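Local coordinates for heme-binding protein A (Haemophilus parasuis 29755, PDB 3TPA) that probably binds glutathione as the periplasmic solute-binding protein of an ABC-type peptide importer, at residues L269-L283 with G403-G417. The protein carries 1 engineered substitution. Numbering follows the deposited sequence. Where two conformers were deposited one is given.
Sequences LNLAYIGLNTTKPEL and GEFAAGTYGWTSRNG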
loop_
_atom_site.group_PDB
_atom_site.type_symbol
_atom_site.label_atom_id
_atom_site.label_comp_id
_atom_site.label_asym_id
_atom_site.label_seq_id
_atom_site.Cartn_x
_atom_site.Cartn_y
_atom_site.Cartn_z
ATOM N N LEU A 269 -0.722 2.025 6.189
ATOM C CA LEU A 269 0.304 0.983 6.281
ATOM C C LEU A 269 1.616 1.557 5.778
ATOM O O LEU A 269 2.112 1.179 4.718
ATOM C CB LEU A 269 -0.106 -0.235 5.455
ATOM C CG LEU A 269 -1.508 -0.758 5.778
ATOM C CD1 LEU A 269 -1.926 -1.870 4.811
ATOM C CD2 LEU A 269 -1.626 -1.226 7.224
ATOM N N ASN A 270 2.166 2.491 6.547
ATOM C CA ASN A 270 3.356 3.233 6.146
ATOM C C ASN A 270 4.150 3.616 7.388
ATOM O O ASN A 270 3.709 3.365 8.506
ATOM C CB ASN A 270 2.999 4.476 5.281
ATOM C CG ASN A 270 2.153 5.514 6.016
ATOM O OD1 ASN A 270 2.207 5.637 7.225
ATOM N ND2 ASN A 270 1.380 6.283 5.263
ATOM N N LEU A 271 5.331 4.179 7.188
ATOM C CA LEU A 271 6.187 4.608 8.296
ATOM C C LEU A 271 7.027 5.777 7.841
ATOM O O LEU A 271 7.657 5.726 6.783
ATOM C CB LEU A 271 7.135 3.481 8.729
ATOM C CG LEU A 271 8.160 3.832 9.834
ATOM C CD1 LEU A 271 7.446 4.169 11.139
ATOM C CD2 LEU A 271 9.200 2.685 10.063
ATOM N N ALA A 272 7.020 6.842 8.633
ATOM C CA ALA A 272 7.908 7.966 8.396
ATOM C C ALA A 272 8.962 7.828 9.459
ATOM O O ALA A 272 8.637 7.604 10.617
ATOM C CB ALA A 272 7.162 9.284 8.564
ATOM N N TYR A 273 10.226 7.948 9.079
ATOM C CA TYR A 273 11.305 7.695 10.033
ATOM C C TYR A 273 12.497 8.572 9.728
ATOM O O TYR A 273 12.581 9.158 8.664
ATOM C CB TYR A 273 11.730 6.224 9.996
ATOM C CG TYR A 273 12.253 5.756 8.658
ATOM C CD1 TYR A 273 13.608 5.833 8.349
ATOM C CD2 TYR A 273 11.391 5.230 7.699
ATOM C CE1 TYR A 273 14.093 5.392 7.129
ATOM C CE2 TYR A 273 11.871 4.776 6.481
ATOM C CZ TYR A 273 13.216 4.864 6.199
ATOM O OH TYR A 273 13.686 4.438 4.982
ATOM N N ILE A 274 13.435 8.635 10.663
ATOM C CA ILE A 274 14.721 9.249 10.392
ATOM C C ILE A 274 15.679 8.101 10.077
ATOM O O ILE A 274 15.901 7.231 10.910
ATOM C CB ILE A 274 15.235 10.048 11.601
ATOM C CG1 ILE A 274 14.262 11.162 12.000
ATOM C CG2 ILE A 274 16.638 10.606 11.337
ATOM C CD1 ILE A 274 14.031 12.242 10.899
ATOM N N GLY A 275 16.243 8.085 8.876
ATOM C CA GLY A 275 17.182 7.038 8.507
ATOM C C GLY A 275 18.538 7.448 9.049
ATOM O O GLY A 275 18.844 8.632 9.084
ATOM N N LEU A 276 19.333 6.477 9.494
ATOM C CA LEU A 276 20.696 6.740 9.935
ATOM C C LEU A 276 21.657 5.824 9.196
ATOM O O LEU A 276 21.521 4.596 9.225
ATOM C CB LEU A 276 20.816 6.509 11.441
ATOM C CG LEU A 276 19.909 7.345 12.345
ATOM C CD1 LEU A 276 20.035 6.895 13.822
ATOM C CD2 LEU A 276 20.252 8.817 12.199
ATOM N N ASN A 277 22.646 6.411 8.538
ATOM C CA ASN A 277 23.609 5.613 7.791
ATOM C C ASN A 277 24.580 4.956 8.750
ATOM O O ASN A 277 25.518 5.591 9.214
ATOM C CB ASN A 277 24.364 6.509 6.840
ATOM C CG ASN A 277 25.313 5.752 5.972
ATOM O OD1 ASN A 277 25.664 4.609 6.260
ATOM N ND2 ASN A 277 25.742 6.385 4.889
ATOM N N THR A 278 24.370 3.676 9.033
ATOM C CA THR A 278 25.169 2.995 10.046
ATOM C C THR A 278 26.613 2.666 9.627
ATOM O O THR A 278 27.322 1.969 10.359
ATOM C CB THR A 278 24.484 1.726 10.541
ATOM O OG1 THR A 278 24.532 0.732 9.521
ATOM C CG2 THR A 278 23.027 2.003 10.877
ATOM N N THR A 279 27.051 3.166 8.468
ATOM C CA THR A 279 28.447 2.999 8.052
ATOM C C THR A 279 29.243 4.272 8.288
ATOM O O THR A 279 30.446 4.301 8.080
ATOM C CB THR A 279 28.593 2.612 6.569
ATOM O OG1 THR A 279 28.103 3.681 5.736
ATOM C CG2 THR A 279 27.840 1.320 6.273
ATOM N N LYS A 280 28.559 5.334 8.698
ATOM C CA LYS A 280 29.234 6.587 9.026
ATOM C C LYS A 280 29.925 6.462 10.375
ATOM O O LYS A 280 29.464 5.727 11.247
ATOM C CB LYS A 280 28.245 7.747 9.034
ATOM C CG LYS A 280 27.750 8.136 7.646
ATOM C CD LYS A 280 28.817 8.864 6.849
ATOM C CE LYS A 280 28.173 9.598 5.684
ATOM N NZ LYS A 280 29.121 10.538 5.038
ATOM N N PRO A 281 31.044 7.173 10.551
ATOM C CA PRO A 281 31.891 6.964 11.732
ATOM C C PRO A 281 31.132 7.000 13.059
ATOM O O PRO A 281 31.209 6.038 13.815
ATOM C CB PRO A 281 32.899 8.110 11.638
ATOM C CG PRO A 281 33.011 8.359 10.158
ATOM C CD PRO A 281 31.624 8.155 9.619
ATOM N N GLU A 282 30.406 8.075 13.339
ATOM C CA GLU A 282 29.715 8.199 14.628
ATOM C C GLU A 282 28.419 7.386 14.662
ATOM O O GLU A 282 28.067 6.762 15.678
ATOM C CB GLU A 282 29.424 9.671 14.941
ATOM C CG GLU A 282 30.664 10.507 15.237
ATOM C CD GLU A 282 31.367 10.978 13.979
ATOM O OE1 GLU A 282 30.686 11.194 12.958
ATOM O OE2 GLU A 282 32.605 11.144 14.007
ATOM N N LEU A 283 27.716 7.378 13.534
ATOM C CA LEU A 283 26.451 6.658 13.422
ATOM C C LEU A 283 26.623 5.138 13.416
ATOM O O LEU A 283 25.647 4.398 13.526
ATOM C CB LEU A 283 25.707 7.111 12.163
ATOM C CG LEU A 283 25.380 8.616 12.099
ATOM C CD1 LEU A 283 24.546 8.917 10.866
ATOM C CD2 LEU A 283 24.641 9.075 13.343
ATOM N N GLY A 403 24.722 5.444 0.080
ATOM C CA GLY A 403 25.365 5.623 1.378
ATOM C C GLY A 403 26.129 6.920 1.585
ATOM O O GLY A 403 26.980 7.010 2.466
ATOM N N GLU A 404 25.825 7.937 0.787
ATOM C CA GLU A 404 26.410 9.263 1.005
ATOM C C GLU A 404 25.800 10.041 2.175
ATOM O O GLU A 404 26.468 10.879 2.780
ATOM C CB GLU A 404 26.290 10.123 -0.249
ATOM C CG GLU A 404 27.237 9.744 -1.369
ATOM C CD GLU A 404 27.261 10.793 -2.460
ATOM O OE1 GLU A 404 27.532 11.977 -2.148
ATOM O OE2 GLU A 404 26.989 10.432 -3.624
ATOM N N PHE A 405 24.534 9.791 2.487
ATOM C CA PHE A 405 23.873 10.569 3.532
ATOM C C PHE A 405 24.378 10.160 4.904
ATOM O O PHE A 405 25.053 9.120 5.054
ATOM C CB PHE A 405 22.355 10.378 3.480
ATOM C CG PHE A 405 21.888 9.094 4.104
ATOM C CD1 PHE A 405 21.115 9.108 5.256
ATOM C CD2 PHE A 405 22.253 7.876 3.558
ATOM C CE1 PHE A 405 20.687 7.922 5.847
ATOM C CE2 PHE A 405 21.842 6.689 4.141
ATOM C CZ PHE A 405 21.049 6.714 5.290
ATOM N N ALA A 406 24.053 10.997 5.894
ATOM C CA ALA A 406 24.302 10.717 7.304
ATOM C C ALA A 406 22.971 10.372 7.977
ATOM O O ALA A 406 22.702 9.208 8.303
ATOM C CB ALA A 406 24.943 11.934 7.984
ATOM N N ALA A 407 22.149 11.402 8.189
ATOM C CA ALA A 407 20.772 11.231 8.653
ATOM C C ALA A 407 19.816 11.774 7.595
ATOM O O ALA A 407 20.209 12.595 6.771
ATOM C CB ALA A 407 20.551 11.966 9.980
ATOM N N GLY A 408 18.563 11.334 7.622
ATOM C CA GLY A 408 17.578 11.858 6.693
ATOM C C GLY A 408 16.143 11.528 7.050
ATOM O O GLY A 408 15.863 10.659 7.891
ATOM N N THR A 409 15.235 12.217 6.365
ATOM C CA THR A 409 13.801 12.072 6.564
ATOM C C THR A 409 13.254 11.214 5.442
ATOM O O THR A 409 13.210 11.641 4.286
ATOM C CB THR A 409 13.075 13.431 6.513
ATOM O OG1 THR A 409 13.381 14.082 5.279
ATOM C CG2 THR A 409 13.492 14.329 7.675
ATOM N N TYR A 410 12.821 10.010 5.790
ATOM C CA TYR A 410 12.392 9.042 4.800
ATOM C C TYR A 410 11.039 8.460 5.189
ATOM O O TYR A 410 10.559 8.642 6.321
ATOM C CB TYR A 410 13.446 7.921 4.683
ATOM C CG TYR A 410 14.837 8.442 4.354
ATOM C CD1 TYR A 410 15.140 8.919 3.077
ATOM C CD2 TYR A 410 15.836 8.482 5.322
ATOM C CE1 TYR A 410 16.407 9.402 2.767
ATOM C CE2 TYR A 410 17.114 8.950 5.020
ATOM C CZ TYR A 410 17.391 9.411 3.743
ATOM O OH TYR A 410 18.653 9.879 3.436
ATOM N N GLY A 411 10.427 7.761 4.246
ATOM C CA GLY A 411 9.167 7.096 4.497
ATOM C C GLY A 411 9.084 5.810 3.700
ATOM O O GLY A 411 9.752 5.650 2.672
ATOM N N TRP A 412 8.283 4.875 4.187
ATOM C CA TRP A 412 8.041 3.643 3.451
ATOM C C TRP A 412 6.558 3.309 3.490
ATOM O O TRP A 412 5.904 3.492 4.518
ATOM C CB TRP A 412 8.849 2.490 4.065
ATOM C CG TRP A 412 8.537 1.148 3.455
ATOM C CD1 TRP A 412 7.733 0.167 3.983
ATOM C CD2 TRP A 412 9.016 0.649 2.206
ATOM N NE1 TRP A 412 7.682 -0.907 3.132
ATOM C CE2 TRP A 412 8.464 -0.641 2.032
ATOM C CE3 TRP A 412 9.862 1.166 1.210
ATOM C CZ2 TRP A 412 8.728 -1.420 0.912
ATOM C CZ3 TRP A 412 10.126 0.390 0.096
ATOM C CH2 TRP A 412 9.560 -0.892 -0.045
ATOM N N THR A 413 6.038 2.814 2.372
ATOM C CA THR A 413 4.663 2.331 2.299
ATOM C C THR A 413 4.653 0.877 1.875
ATOM O O THR A 413 5.264 0.513 0.871
ATOM C CB THR A 413 3.837 3.152 1.286
ATOM O OG1 THR A 413 3.729 4.499 1.754
ATOM C CG2 THR A 413 2.437 2.557 1.121
ATOM N N SER A 414 3.959 0.046 2.643
ATOM C CA SER A 414 3.807 -1.358 2.296
ATOM C C SER A 414 2.621 -1.541 1.357
ATOM O O SER A 414 1.540 -1.018 1.617
ATOM C CB SER A 414 3.583 -2.186 3.552
ATOM O OG SER A 414 3.296 -3.538 3.230
ATOM N N ARG A 415 2.806 -2.302 0.284
ATOM C CA ARG A 415 1.729 -2.485 -0.683
ATOM C C ARG A 415 0.834 -3.688 -0.397
ATOM O O ARG A 415 -0.307 -3.702 -0.828
ATOM C CB ARG A 415 2.274 -2.556 -2.110
ATOM C CG ARG A 415 3.141 -1.381 -2.499
ATOM C CD ARG A 415 3.786 -1.626 -3.850
ATOM N NE ARG A 415 5.035 -0.889 -4.004
ATOM C CZ ARG A 415 6.233 -1.388 -3.725
ATOM N NH1 ARG A 415 6.351 -2.628 -3.273
ATOM N NH2 ARG A 415 7.311 -0.643 -3.896
ATOM N N ASN A 416 1.343 -4.695 0.333
ATOM C CA ASN A 416 0.524 -5.863 0.682
ATOM C C ASN A 416 0.219 -5.956 2.172
ATOM O O ASN A 416 -0.531 -6.824 2.618
ATOM C CB ASN A 416 1.119 -7.197 0.139
ATOM C CG ASN A 416 2.421 -7.611 0.809
ATOM O OD1 ASN A 416 2.845 -7.033 1.798
ATOM N ND2 ASN A 416 3.060 -8.642 0.254
ATOM N N GLY A 417 0.804 -5.045 2.943
ATOM C CA GLY A 417 0.565 -4.968 4.372
ATOM C C GLY A 417 1.114 -6.097 5.227
ATOM O O GLY A 417 0.754 -6.201 6.394
HETATM O O HOH W 1 1.936 6.386 2.399
HETATM O O HOH W 2 11.927 3.952 3.086
HETATM O O HOH W 3 29.282 10.917 2.261
#
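Strands 270-276 and 407-413 run antiparallel, their directions 149° apart, with Leu271-Trp412, Tyr273-Tyr410 and Gly275-Gly408 as hydrogen-bonded pairs. They are the two central strands of the mixed six-stranded sheet in one lobe of this family 5 solute-binding fold, flanked by strands 478-491 and 351-356. On one face Tyr410 lays its CB over the ring of Tyr273, 3.9 Å from the ring centroid, while the two rings meet obliquely, planes 39° apart. With CG between the backbone N and the carbonyl carbon, the Tyr273 ring leans over the neighbouring strand at Tyr410; a water then joins Tyr273 OH to Gly411 O. The Tyr410 ring turns its edge to Gly275 N, and its OH is hydrogen-bonded to Thr400 OG1. On the other face Ile274 CD1 meets Thr409 CG2 at 3.9 Å, with helix 368-381 packed over both residues. Past the strand ends Asn277 takes over: its CB sits over a face of the Phe405 ring, and OD1 accepts from Thr279 N in an Asx turn and from Thr279 OG1. With CG anti to the backbone N (chi1 -176°), the Asn277 ND2 donates to Phe405 O at 2.8 Å, the acceptor lying close to the plane of the Asn277 amide, and more weakly to Gly403 O.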